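Local structure of uncharacterized protein (Trypanosoma congolense, 4E40) at residues A[13-18]-A[153-158]; A[123-128]-A[202-207]; A[146-151]-A[157-162]. The protein probably acts as a cell-surface receptor that takes up haptoglobin-hemoglobin, the crystallised piece being its elongated helical-bundle domain. All coordinates share one frame; numbering follows the deposited sequence. Where two conformers were deposited one is given.

Interaction 1. Residues A[13-18]-A[153-158]. Unlike the reference sequence in segment 13-18: Asp-14 (reference Glu). Unlike the reference sequence in segment 153-158: Glu-157 (reference Lys).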
ATOM      1  N   ASP A  13     -38.727  11.476  -6.384  1.00 17.73           N
ATOM      2  CA  ASP A  13     -37.696  10.853  -5.518  1.00 17.51           C
ATOM      3  C   ASP A  13     -36.718   9.972  -6.322  1.00 17.14           C
ATOM      4  O   ASP A  13     -35.509   9.985  -6.000  1.00 18.09           O
ATOM      5  CB  ASP A  13     -38.370  10.045  -4.408  1.00 18.55           C
ATOM      6  CG  ASP A  13     -38.936  10.893  -3.334  1.00 21.70           C
ATOM      7  OD1 ASP A  13     -38.486  12.060  -3.094  1.00 22.01           O
ATOM      8  OD2 ASP A  13     -39.817  10.382  -2.569  1.00 22.10           O
ATOM      9  N   ASP A  14     -37.168   9.265  -7.359  1.00 17.26           N
ATOM     10  CA  ASP A  14     -36.240   8.477  -8.172  1.00 17.51           C
ATOM     11  C   ASP A  14     -35.286   9.412  -8.897  1.00 17.61           C
ATOM     12  O   ASP A  14     -34.097   9.117  -9.011  1.00 17.47           O
ATOM     13  CB  ASP A  14     -36.896   7.609  -9.231  1.00 20.23           C
ATOM     14  CG  ASP A  14     -37.595   6.368  -8.660  1.00 23.65           C
ATOM     15  OD1 ASP A  14     -37.421   6.013  -7.503  1.00 25.01           O
ATOM     16  OD2 ASP A  14     -38.329   5.778  -9.475  1.00 29.32           O
ATOM     17  N   VAL A  15     -35.820  10.543  -9.395  1.00 17.91           N
ATOM     18  CA  VAL A  15     -34.937  11.494 -10.091  1.00 18.56           C
ATOM     19  C   VAL A  15     -33.877  12.050  -9.124  1.00 18.10           C
ATOM     20  O   VAL A  15     -32.683  12.087  -9.487  1.00 19.45           O
ATOM     21  CB  VAL A  15     -35.737  12.651 -10.769  1.00 18.94           C
ATOM     22  CG1 VAL A  15     -34.695  13.578 -11.405  1.00 19.40           C
ATOM     23  CG2 VAL A  15     -36.622  12.083 -11.861  1.00 19.30           C
ATOM     24  N   ALA A  16     -34.258  12.419  -7.901  1.00 18.11           N
ATOM     25  CA  ALA A  16     -33.284  12.954  -6.937  1.00 17.45           C
ATOM     26  C   ALA A  16     -32.271  11.894  -6.605  1.00 17.99           C
ATOM     27  O   ALA A  16     -31.080  12.158  -6.485  1.00 18.78           O
ATOM     28  CB  ALA A  16     -34.009  13.426  -5.671  1.00 18.61           C
ATOM     29  N   ALA A  17     -32.750  10.663  -6.440  1.00 16.55           N
ATOM     30  CA  ALA A  17     -31.802   9.589  -6.177  1.00 17.13           C
ATOM     31  C   ALA A  17     -30.836   9.327  -7.349  1.00 16.73           C
ATOM     32  O   ALA A  17     -29.637   9.045  -7.107  1.00 16.59           O
ATOM     33  CB  ALA A  17     -32.552   8.282  -5.771  1.00 18.18           C
ATOM     34  N   ALA A  18     -31.324   9.437  -8.582  1.00 16.60           N
ATOM     35  CA  ALA A  18     -30.429   9.254  -9.756  1.00 16.89           C
ATOM     36  C   ALA A  18     -29.458  10.414  -9.866  1.00 17.22           C
ATOM     37  O   ALA A  18     -28.294  10.188 -10.215  1.00 17.36           O
ATOM     38  CB  ALA A  18     -31.256   9.100 -11.035  1.00 17.27           C
ATOM     39  N   GLN A 153     -44.979  15.255 -15.392  1.00 31.60           N
ATOM     40  CA  GLN A 153     -44.525  16.613 -15.089  1.00 32.01           C
ATOM     41  C   GLN A 153     -43.599  16.681 -13.852  1.00 30.89           C
ATOM     42  O   GLN A 153     -42.681  17.510 -13.827  1.00 28.28           O
ATOM     43  CB  GLN A 153     -45.716  17.600 -14.910  1.00 38.35           C
ATOM     44  CG  GLN A 153     -46.492  17.329 -13.610  1.00 44.60           C
ATOM     45  CD  GLN A 153     -47.386  18.470 -13.111  1.00 51.83           C
ATOM     46  OE1 GLN A 153     -48.607  18.342 -13.109  1.00 54.08           O
ATOM     47  NE2 GLN A 153     -46.775  19.566 -12.635  1.00 55.06           N
ATOM     48  N   TYR A 154     -43.818  15.796 -12.855  1.00 26.17           N
ATOM     49  CA  TYR A 154     -43.016  15.811 -11.623  1.00 26.29           C
ATOM     50  C   TYR A 154     -41.587  15.266 -11.935  1.00 24.49           C
ATOM     51  O   TYR A 154     -40.610  15.773 -11.424  1.00 27.15           O
ATOM     52  CB  TYR A 154     -43.633  14.967 -10.484  1.00 27.13           C
ATOM     53  CG  TYR A 154     -45.035  15.378 -10.136  1.00 29.43           C
ATOM     54  CD1 TYR A 154     -45.252  16.534  -9.396  1.00 34.17           C
ATOM     55  CD2 TYR A 154     -46.109  14.641 -10.577  1.00 29.79           C
ATOM     56  CE1 TYR A 154     -46.550  16.975  -9.107  1.00 33.97           C
ATOM     57  CE2 TYR A 154     -47.426  15.054 -10.297  1.00 32.69           C
ATOM     58  CZ  TYR A 154     -47.623  16.214  -9.553  1.00 33.44           C
ATOM     59  OH  TYR A 154     -48.893  16.655  -9.276  1.00 37.10           O
ATOM     60  N   VAL A 155     -41.527  14.219 -12.733  1.00 24.58           N
ATOM     61  CA  VAL A 155     -40.233  13.679 -13.191  1.00 22.58           C
ATOM     62  C   VAL A 155     -39.483  14.734 -13.990  1.00 23.71           C
ATOM     63  O   VAL A 155     -38.310  15.014 -13.725  1.00 24.81           O
ATOM     64  CB  VAL A 155     -40.408  12.390 -14.002  1.00 23.11           C
ATOM     65  CG1 VAL A 155     -39.131  11.985 -14.710  1.00 22.77           C
ATOM     66  CG2 VAL A 155     -40.904  11.249 -13.107  1.00 22.74           C
ATOM     67  N   LYS A 156     -40.201  15.358 -14.944  1.00 24.28           N
ATOM     68  CA  LYS A 156     -39.529  16.338 -15.819  1.00 26.50           C
ATOM     69  C   LYS A 156     -38.978  17.521 -14.998  1.00 25.21           C
ATOM     70  O   LYS A 156     -37.859  17.942 -15.199  1.00 27.62           O
ATOM     71  CB  LYS A 156     -40.516  16.850 -16.901  1.00 27.90           C
ATOM     72  CG  LYS A 156     -39.945  18.056 -17.632  1.00 32.12           C
ATOM     73  CD  LYS A 156     -41.047  18.720 -18.457  1.00 38.44           C
ATOM     74  CE  LYS A 156     -41.052  18.157 -19.864  1.00 45.59           C
ATOM     75  NZ  LYS A 156     -41.305  19.256 -20.863  1.00 49.87           N
ATOM     76  N   GLU A 157     -39.784  18.052 -14.088  1.00 26.44           N
ATOM     77  CA  GLU A 157     -39.423  19.105 -13.214  1.00 29.37           C
ATOM     78  C   GLU A 157     -38.221  18.746 -12.353  1.00 30.24           C
ATOM     79  O   GLU A 157     -37.237  19.497 -12.249  1.00 30.05           O
ATOM     80  CB  GLU A 157     -40.634  19.563 -12.372  1.00 32.59           C
ATOM     81  CG  GLU A 157     -40.300  20.688 -11.404  1.00 39.07           C
ATOM     82  CD  GLU A 157     -39.656  21.885 -12.103  1.00 48.93           C
ATOM     83  OE1 GLU A 157     -38.768  22.553 -11.494  1.00 52.13           O
ATOM     84  OE2 GLU A 157     -40.028  22.152 -13.275  1.00 52.06           O
ATOM     85  N   ALA A 158     -38.281  17.581 -11.710  1.00 25.71           N
ATOM     86  CA  ALA A 158     -37.136  17.182 -10.927  1.00 24.83           C
ATOM     87  C   ALA A 158     -35.863  17.062 -11.773  1.00 24.39           C
ATOM     88  O   ALA A 158     -34.764  17.332 -11.264  1.00 26.22           O
ATOM     89  CB  ALA A 158     -37.434  15.820 -10.266  1.00 23.94           C
TER
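Val-15 meets Ala-158 and Val-155 through purely apolar contacts, and these three residues account for nearly all of the interface. The closest approach is between Val-15 CB and Ala-158 CB, 3.6 Å apart; the CA atoms of the same two residues are the nearest pair of the backbones, at 6.2 Å. The two methyls of Val-15 divide the work. CG1 lies against the methyl and carbonyl carbon of Ala-158, with Val-15 CG1 to Ala-158 C measuring 3.7 Å. CG2 reaches the preceding turn, where Val-15 CG2 and Val-155 CG1 are 3.8 Å apart. This split follows from a chi1 of 178°, which sets CG1 opposite the backbone N and brings CG2 beside it. Val-15 therefore straddles Val-155 and Ala-158, spaced i, i+3 on one face of the facing helix, while the two valines cross at an oblique angle. At the closest point the small methyl of Ala-158 meets Val-15 CB, consistent with the short CA spacing.

The second shell orders the first turns of both helices. Asp-11 OD2 accepts a hydrogen bond from Asp-14 N, and Asp-14 OD2 takes one from Glu-10 N. Across the contact, Asn-152 OD1 accepts from Val-155 N and, weakly, from Tyr-154 N. Further packing comes from Leu-144 of helix 82-147 against Val-15, and from Ala-147 and Ser-150 against Val-155. Helix 12-26 and the short helix 153-160 thus pack together at one end of the elongated molecule, beside the C-terminal end of helix 82-147.

Interaction 2. Residues A[123-128]-A[202-207]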
ATOM      1  N   THR A 123      -2.846  -0.226  -7.932  1.00 17.33           N
ATOM      2  CA  THR A 123      -2.879   0.636  -9.126  1.00 17.68           C
ATOM      3  C   THR A 123      -3.922   0.144 -10.130  1.00 18.40           C
ATOM      4  O   THR A 123      -4.675   0.958 -10.680  1.00 18.44           O
ATOM      5  CB  THR A 123      -1.468   0.806  -9.752  1.00 18.58           C
ATOM      6  OG1 THR A 123      -0.637   1.395  -8.754  1.00 19.76           O
ATOM      7  CG2 THR A 123      -1.541   1.673 -10.979  1.00 22.43           C
ATOM      8  N   GLU A 124      -3.979  -1.196 -10.330  1.00 17.31           N
ATOM      9  CA  GLU A 124      -4.940  -1.766 -11.241  1.00 18.58           C
ATOM     10  C   GLU A 124      -6.348  -1.629 -10.704  1.00 17.39           C
ATOM     11  O   GLU A 124      -7.252  -1.332 -11.492  1.00 18.54           O
ATOM     12  CB  GLU A 124      -4.647  -3.264 -11.528  1.00 20.07           C
ATOM     13  CG  GLU A 124      -3.368  -3.476 -12.320  1.00 25.08           C
ATOM     14  CD  GLU A 124      -3.298  -2.644 -13.584  1.00 27.39           C
ATOM     15  OE1 GLU A 124      -4.312  -2.662 -14.337  1.00 30.78           O
ATOM     16  OE2 GLU A 124      -2.277  -1.886 -13.731  1.00 33.14           O
ATOM     17  N   HIS A 125      -6.526  -1.788  -9.381  1.00 17.50           N
ATOM     18  CA  HIS A 125      -7.896  -1.539  -8.851  1.00 17.27           C
ATOM     19  C   HIS A 125      -8.337  -0.103  -9.046  1.00 17.47           C
ATOM     20  O   HIS A 125      -9.533   0.157  -9.354  1.00 17.36           O
ATOM     21  CB  HIS A 125      -7.984  -1.925  -7.360  1.00 18.38           C
ATOM     22  CG  HIS A 125      -7.829  -3.425  -7.121  1.00 19.60           C
ATOM     23  ND1 HIS A 125      -8.581  -4.320  -7.771  1.00 23.70           N
ATOM     24  CD2 HIS A 125      -6.990  -4.150  -6.285  1.00 23.28           C
ATOM     25  CE1 HIS A 125      -8.204  -5.581  -7.410  1.00 22.85           C
ATOM     26  NE2 HIS A 125      -7.277  -5.474  -6.489  1.00 25.93           N
ATOM     27  N   ALA A 126      -7.425   0.844  -8.890  1.00 17.05           N
ATOM     28  CA  ALA A 126      -7.837   2.243  -9.026  1.00 16.96           C
ATOM     29  C   ALA A 126      -8.200   2.549 -10.482  1.00 18.37           C
ATOM     30  O   ALA A 126      -9.195   3.274 -10.721  1.00 18.63           O
ATOM     31  CB  ALA A 126      -6.695   3.162  -8.562  1.00 17.44           C
ATOM     32  N   LYS A 127      -7.440   1.984 -11.452  1.00 19.02           N
ATOM     33  CA  LYS A 127      -7.709   2.169 -12.880  1.00 20.39           C
ATOM     34  C   LYS A 127      -9.068   1.591 -13.201  1.00 20.64           C
ATOM     35  O   LYS A 127      -9.852   2.213 -13.918  1.00 21.51           O
ATOM     36  CB  LYS A 127      -6.658   1.420 -13.732  1.00 22.79           C
ATOM     37  CG  LYS A 127      -5.357   2.158 -13.794  1.00 29.17           C
ATOM     38  CD  LYS A 127      -4.360   1.495 -14.742  1.00 34.02           C
ATOM     39  CE  LYS A 127      -2.940   1.977 -14.428  1.00 40.33           C
ATOM     40  NZ  LYS A 127      -1.986   0.920 -14.934  1.00 39.07           N
ATOM     41  N   GLY A 128      -9.353   0.392 -12.678  1.00 19.34           N
ATOM     42  CA  GLY A 128     -10.670  -0.229 -12.940  1.00 19.70           C
ATOM     43  C   GLY A 128     -11.849   0.504 -12.326  1.00 18.79           C
ATOM     44  O   GLY A 128     -12.880   0.721 -13.020  1.00 18.85           O
ATOM     45  N   LEU A 202     -13.064  -0.698  -5.468  1.00 17.57           N
ATOM     46  CA  LEU A 202     -12.766   0.240  -4.384  1.00 18.09           C
ATOM     47  C   LEU A 202     -12.459  -0.481  -3.066  1.00 19.69           C
ATOM     48  O   LEU A 202     -11.570  -0.029  -2.328  1.00 18.92           O
ATOM     49  CB  LEU A 202     -13.951   1.175  -4.118  1.00 18.12           C
ATOM     50  CG  LEU A 202     -14.132   2.231  -5.209  1.00 18.60           C
ATOM     51  CD1 LEU A 202     -15.447   3.004  -4.955  1.00 19.23           C
ATOM     52  CD2 LEU A 202     -12.951   3.201  -5.315  1.00 19.04           C
ATOM     53  N   ASP A 203     -13.177  -1.559  -2.765  0.50 20.04           N
ATOM     54  CA  ASP A 203     -12.924  -2.278  -1.503  0.50 21.79           C
ATOM     55  C   ASP A 203     -11.565  -3.035  -1.543  0.50 20.73           C
ATOM     56  O   ASP A 203     -10.852  -3.118  -0.541  0.50 22.69           O
ATOM     57  CB  ASP A 203     -14.139  -3.126  -1.092  0.50 24.51           C
ATOM     58  CG  ASP A 203     -15.347  -2.254  -0.582  0.50 25.91           C
ATOM     59  OD1 ASP A 203     -15.164  -1.427   0.371  0.50 26.51           O
ATOM     60  OD2 ASP A 203     -16.503  -2.384  -1.108  0.50 31.25           O
ATOM     61  N   ASN A 204     -11.168  -3.489  -2.716  1.00 20.99           N
ATOM     62  CA  ASN A 204      -9.834  -4.158  -2.869  1.00 20.72           C
ATOM     63  C   ASN A 204      -8.718  -3.119  -2.793  1.00 21.45           C
ATOM     64  O   ASN A 204      -7.672  -3.381  -2.197  1.00 20.14           O
ATOM     65  CB  ASN A 204      -9.771  -4.989  -4.151  1.00 22.79           C
ATOM     66  CG  ASN A 204     -10.556  -6.294  -4.013  1.00 29.60           C
ATOM     67  OD1 ASN A 204     -10.645  -6.826  -2.909  1.00 33.61           O
ATOM     68  ND2 ASN A 204     -11.054  -6.833  -5.116  1.00 30.83           N
ATOM     69  N   LEU A 205      -8.939  -1.959  -3.408  1.00 19.18           N
ATOM     70  CA  LEU A 205      -7.994  -0.832  -3.368  1.00 17.88           C
ATOM     71  C   LEU A 205      -7.747  -0.401  -1.923  1.00 20.34           C
ATOM     72  O   LEU A 205      -6.598  -0.253  -1.518  1.00 19.56           O
ATOM     73  CB  LEU A 205      -8.555   0.293  -4.251  1.00 17.03           C
ATOM     74  CG  LEU A 205      -7.816   1.624  -4.240  1.00 16.28           C
ATOM     75  CD1 LEU A 205      -6.293   1.471  -4.573  1.00 17.19           C
ATOM     76  CD2 LEU A 205      -8.487   2.571  -5.202  1.00 18.14           C
ATOM     77  N   ASP A 206      -8.830  -0.192  -1.167  1.00 19.44           N
ATOM     78  CA  ASP A 206      -8.749   0.262   0.220  1.00 21.54           C
ATOM     79  C   ASP A 206      -7.953  -0.780   1.023  1.00 22.57           C
ATOM     80  O   ASP A 206      -7.009  -0.390   1.760  1.00 22.49           O
ATOM     81  CB  ASP A 206     -10.191   0.398   0.736  1.00 23.41           C
ATOM     82  CG  ASP A 206     -10.307   1.140   2.016  1.00 30.51           C
ATOM     83  OD1 ASP A 206      -9.329   1.706   2.533  1.00 25.78           O
ATOM     84  OD2 ASP A 206     -11.493   1.264   2.472  1.00 34.83           O
ATOM     85  N   LYS A 207      -8.277  -2.060   0.858  1.00 22.50           N
ATOM     86  CA  LYS A 207      -7.581  -3.158   1.561  1.00 23.64           C
ATOM     87  C   LYS A 207      -6.101  -3.173   1.219  1.00 23.74           C
ATOM     88  O   LYS A 207      -5.238  -3.337   2.121  1.00 23.84           O
ATOM     89  CB  LYS A 207      -8.197  -4.482   1.204  1.00 26.87           C
ATOM     90  CG  LYS A 207      -9.495  -4.712   1.960  1.00 35.84           C
ATOM     91  CD  LYS A 207     -10.127  -6.001   1.436  1.00 38.98           C
ATOM     92  CE  LYS A 207     -11.148  -6.576   2.408  1.00 49.73           C
ATOM     93  NZ  LYS A 207     -12.358  -5.718   2.514  1.00 50.11           N
TER
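His-125 and Leu-205 bring the backbones nearest, their CA atoms 5.5 Å apart, where the segments 123-128 and 202-207 run nearly antiparallel at 150° with axes 8.5 Å apart. This is an interhelical contact of the receptor's helical bundle, joining the long helices 82-147 and 192-246; Leu-35 of helix 28-73 also touches Leu-205, so a third long helix borders the contact.

His-125 supplies the largest share. Its imidazole lies flat over the methylene of Asn-204: CB of Asn-204 is 3.5 Å from the centroid of the His-125 ring and only 12° off its normal, a CH-pi contact over the face. The first torsion of His-125 sets CG opposite its own carbonyl carbon, so that the ring leans across to the Asn-204 side. The Asn-204 amide is tilted 45° to the ring plane, so the two flat groups do not stack, and the methylene carries the close contact.

At the base of the imidazole side chain the interface becomes aliphatic, with His-125 CB and Leu-205 CB 3.9 Å apart. Leu-205 then extends toward the buried Ala-126, and its CD2 stops 3.9 Å from Ala-126 CB.

Interaction 3. Residues A[146-151]-A[157-162]. Unlike the reference sequence in segment 157-162: Glu-157 (reference Lys).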
ATOM      1  N   ARG A 146     -32.736  12.055 -20.398  1.00 29.43           N
ATOM      2  CA  ARG A 146     -34.045  11.578 -20.868  1.00 31.86           C
ATOM      3  C   ARG A 146     -35.237  11.987 -19.979  1.00 32.74           C
ATOM      4  O   ARG A 146     -36.322  12.306 -20.512  1.00 33.45           O
ATOM      5  CB  ARG A 146     -34.057  10.062 -21.080  1.00 34.25           C
ATOM      6  CG  ARG A 146     -33.115   9.660 -22.209  1.00 37.33           C
ATOM      7  CD  ARG A 146     -33.192   8.186 -22.601  1.00 42.98           C
ATOM      8  NE  ARG A 146     -32.787   7.217 -21.562  1.00 41.43           N
ATOM      9  CZ  ARG A 146     -31.560   6.676 -21.411  1.00 44.46           C
ATOM     10  NH1 ARG A 146     -30.499   6.990 -22.190  1.00 44.00           N
ATOM     11  NH2 ARG A 146     -31.385   5.794 -20.440  1.00 37.49           N
ATOM     12  N   ALA A 147     -35.057  11.987 -18.651  1.00 28.22           N
ATOM     13  CA  ALA A 147     -36.087  12.357 -17.719  1.00 27.89           C
ATOM     14  C   ALA A 147     -36.542  13.810 -17.915  1.00 28.11           C
ATOM     15  O   ALA A 147     -37.680  14.153 -17.591  1.00 28.25           O
ATOM     16  CB  ALA A 147     -35.629  12.085 -16.263  1.00 25.30           C
ATOM     17  N   LYS A 148     -35.663  14.645 -18.452  1.00 30.27           N
ATOM     18  CA  LYS A 148     -36.032  16.036 -18.805  1.00 32.93           C
ATOM     19  C   LYS A 148     -37.091  16.083 -19.904  1.00 33.92           C
ATOM     20  O   LYS A 148     -37.744  17.131 -20.078  1.00 35.64           O
ATOM     21  CB  LYS A 148     -34.787  16.844 -19.229  1.00 33.20           C
ATOM     22  CG  LYS A 148     -33.857  17.214 -18.083  1.00 34.92           C
ATOM     23  CD  LYS A 148     -32.660  17.990 -18.639  1.00 35.05           C
ATOM     24  CE  LYS A 148     -31.574  18.139 -17.585  1.00 37.23           C
ATOM     25  NZ  LYS A 148     -30.545  19.149 -17.972  1.00 39.28           N
ATOM     26  N   GLU A 149     -37.285  14.979 -20.628  1.00 32.41           N
ATOM     27  CA  GLU A 149     -38.326  14.917 -21.655  1.00 37.96           C
ATOM     28  C   GLU A 149     -39.544  14.130 -21.211  1.00 34.27           C
ATOM     29  O   GLU A 149     -40.449  13.891 -22.013  1.00 34.65           O
ATOM     30  CB  GLU A 149     -37.801  14.243 -22.935  1.00 41.72           C
ATOM     31  CG  GLU A 149     -36.416  14.653 -23.381  1.00 49.89           C
ATOM     32  CD  GLU A 149     -36.347  16.044 -23.986  1.00 59.60           C
ATOM     33  OE1 GLU A 149     -35.222  16.448 -24.373  1.00 63.67           O
ATOM     34  OE2 GLU A 149     -37.392  16.732 -24.092  1.00 60.86           O
ATOM     35  N   SER A 150     -39.567  13.680 -19.953  1.00 32.51           N
ATOM     36  CA  SER A 150     -40.695  12.898 -19.441  1.00 31.37           C
ATOM     37  C   SER A 150     -42.051  13.609 -19.581  1.00 32.15           C
ATOM     38  O   SER A 150     -42.164  14.833 -19.359  1.00 30.17           O
ATOM     39  CB  SER A 150     -40.500  12.561 -17.968  1.00 31.09           C
ATOM     40  OG  SER A 150     -41.490  11.672 -17.560  1.00 28.77           O
ATOM     41  N   GLU A 151     -43.070  12.807 -19.877  1.00 33.85           N
ATOM     42  CA  GLU A 151     -44.477  13.231 -19.867  1.00 39.00           C
ATOM     43  C   GLU A 151     -44.998  13.389 -18.446  1.00 36.39           C
ATOM     44  O   GLU A 151     -46.005  14.057 -18.221  1.00 35.86           O
ATOM     45  CB  GLU A 151     -45.362  12.198 -20.579  1.00 43.82           C
ATOM     46  CG  GLU A 151     -44.847  11.732 -21.931  1.00 50.81           C
ATOM     47  CD  GLU A 151     -45.416  12.532 -23.076  1.00 58.34           C
ATOM     48  OE1 GLU A 151     -46.135  11.911 -23.887  1.00 62.03           O
ATOM     49  OE2 GLU A 151     -45.158  13.763 -23.161  1.00 58.09           O
ATOM     50  N   GLU A 157     -39.784  18.052 -14.088  1.00 26.44           N
ATOM     51  CA  GLU A 157     -39.423  19.105 -13.214  1.00 29.37           C
ATOM     52  C   GLU A 157     -38.221  18.746 -12.353  1.00 30.24           C
ATOM     53  O   GLU A 157     -37.237  19.497 -12.249  1.00 30.05           O
ATOM     54  CB  GLU A 157     -40.634  19.563 -12.372  1.00 32.59           C
ATOM     55  CG  GLU A 157     -40.300  20.688 -11.404  1.00 39.07           C
ATOM     56  CD  GLU A 157     -39.656  21.885 -12.103  1.00 48.93           C
ATOM     57  OE1 GLU A 157     -38.768  22.553 -11.494  1.00 52.13           O
ATOM     58  OE2 GLU A 157     -40.028  22.152 -13.275  1.00 52.06           O
ATOM     59  N   ALA A 158     -38.281  17.581 -11.710  1.00 25.71           N
ATOM     60  CA  ALA A 158     -37.136  17.182 -10.927  1.00 24.83           C
ATOM     61  C   ALA A 158     -35.863  17.062 -11.773  1.00 24.39           C
ATOM     62  O   ALA A 158     -34.764  17.332 -11.264  1.00 26.22           O
ATOM     63  CB  ALA A 158     -37.434  15.820 -10.266  1.00 23.94           C
ATOM     64  N   ALA A 159     -35.987  16.545 -12.990  1.00 24.49           N
ATOM     65  CA  ALA A 159     -34.812  16.358 -13.856  1.00 25.33           C
ATOM     66  C   ALA A 159     -34.208  17.738 -14.243  1.00 27.65           C
ATOM     67  O   ALA A 159     -32.965  17.894 -14.299  1.00 27.50           O
ATOM     68  CB  ALA A 159     -35.182  15.559 -15.090  1.00 24.71           C
ATOM     69  N   GLU A 160     -35.069  18.729 -14.452  1.00 29.63           N
ATOM     70  CA  GLU A 160     -34.557  20.084 -14.747  1.00 32.49           C
ATOM     71  C   GLU A 160     -33.826  20.716 -13.550  1.00 34.08           C
ATOM     72  O   GLU A 160     -32.901  21.517 -13.748  1.00 36.43           O
ATOM     73  CB  GLU A 160     -35.692  20.984 -15.267  1.00 34.52           C
ATOM     74  CG  GLU A 160     -36.224  20.543 -16.611  1.00 38.61           C
ATOM     75  CD  GLU A 160     -37.594  21.126 -16.906  1.00 49.18           C
ATOM     76  OE1 GLU A 160     -38.176  21.778 -15.996  1.00 52.22           O
ATOM     77  OE2 GLU A 160     -38.095  20.923 -18.040  1.00 48.43           O
ATOM     78  N   GLU A 161     -34.198  20.331 -12.322  1.00 32.22           N
ATOM     79  CA  GLU A 161     -33.599  20.819 -11.113  1.00 34.89           C
ATOM     80  C   GLU A 161     -32.295  20.059 -10.802  1.00 34.36           C
ATOM     81  O   GLU A 161     -31.554  20.425  -9.894  1.00 36.55           O
ATOM     82  CB  GLU A 161     -34.566  20.650  -9.949  1.00 38.01           C
ATOM     83  CG  GLU A 161     -35.762  21.589  -9.943  1.00 42.55           C
ATOM     84  CD  GLU A 161     -36.917  21.076  -9.069  1.00 48.83           C
ATOM     85  OE1 GLU A 161     -36.763  20.040  -8.372  1.00 51.04           O
ATOM     86  OE2 GLU A 161     -37.997  21.696  -9.080  1.00 54.37           O
ATOM     87  N   CYS A 162     -32.021  18.989 -11.535  1.00 32.19           N
ATOM     88  CA  CYS A 162     -30.845  18.214 -11.223  1.00 32.49           C
ATOM     89  C   CYS A 162     -29.657  18.859 -11.931  1.00 35.59           C
ATOM     90  O   CYS A 162     -29.607  18.943 -13.153  1.00 37.29           O
ATOM     91  CB  CYS A 162     -30.991  16.735 -11.629  1.00 29.12           C
ATOM     92  SG  CYS A 162     -29.435  15.748 -11.549  1.00 32.25           S
TER
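Ala-159 presses its methyl against one face of the peptide group that joins Ala-147 to Lys-148. Ala-159 CB lies 3.6 Å from Ala-147 C and 3.5 Å from Lys-148 N, almost directly over the C-N bond rather than at its edge. The second flat group is the peptide linking Ala-159 to Glu-160. One of its faces is covered by the lysine chain: Lys-148 CG sits over the carbonyl carbon, 3.9 Å from Ala-159 C, and further out Lys-148 CE comes 3.6 Å from Ala-159 O. Each segment thus offers an aliphatic carbon to a peptide plane of the other.

The methyls of the two buried alanines also meet, with Ala-147 CB 3.7 Å from Ala-159 CB. Such small residues let the backbones come together, and the CA atoms of Lys-148 and Ala-159 are 5.1 Å apart. Lys-148 has CG opposite its carbonyl carbon (chi1 -73°) and is extended beyond it, which lays the methylenes along the facing backbone. At the outer margin Lys-148 CG approaches Glu-160 CG at 4.3 Å, an aliphatic contact between two exposed residues.

Within 146-151 a type I beta turn from Ala-147 to Ser-150, closed by a hydrogen bond from Ser-150 N to Ala-147 O, begins the chain reversal; Ser-150 OG then bonds to Asn-152 N. Beyond the contact, Cys-162 forms a disulfide with Cys-19 of helix 12-26. The arrangement is that of a tight helical hairpin, in which helix 153-160 folds back upon the end of helix 82-147.

Interactions 1 and 3 belong to one cluster: their centres are 6 Å apart, they present two sides of helix 153-160, and their segments overlap at Glu-157 and Ala-158. Direct packing joins them, as between Val-15 CG1 and Ala-159 N (3.6 Å), or Val-155 CG1 and Ser-150 CB (3.6 Å). Interaction 1 holds helix 12-26 against helix 153-160, and the disulfide from Cys-162, just after that helix, links the same region to Cys-19. Interaction 2 sits farther along the bundle, centre to centre 32 Å from interaction 1 and 34 Å from interaction 3; helix 82-147 carries 123-128 and reaches the start of 146-151. All three lie away from the heme-binding residues Arg-42 and Lys-52.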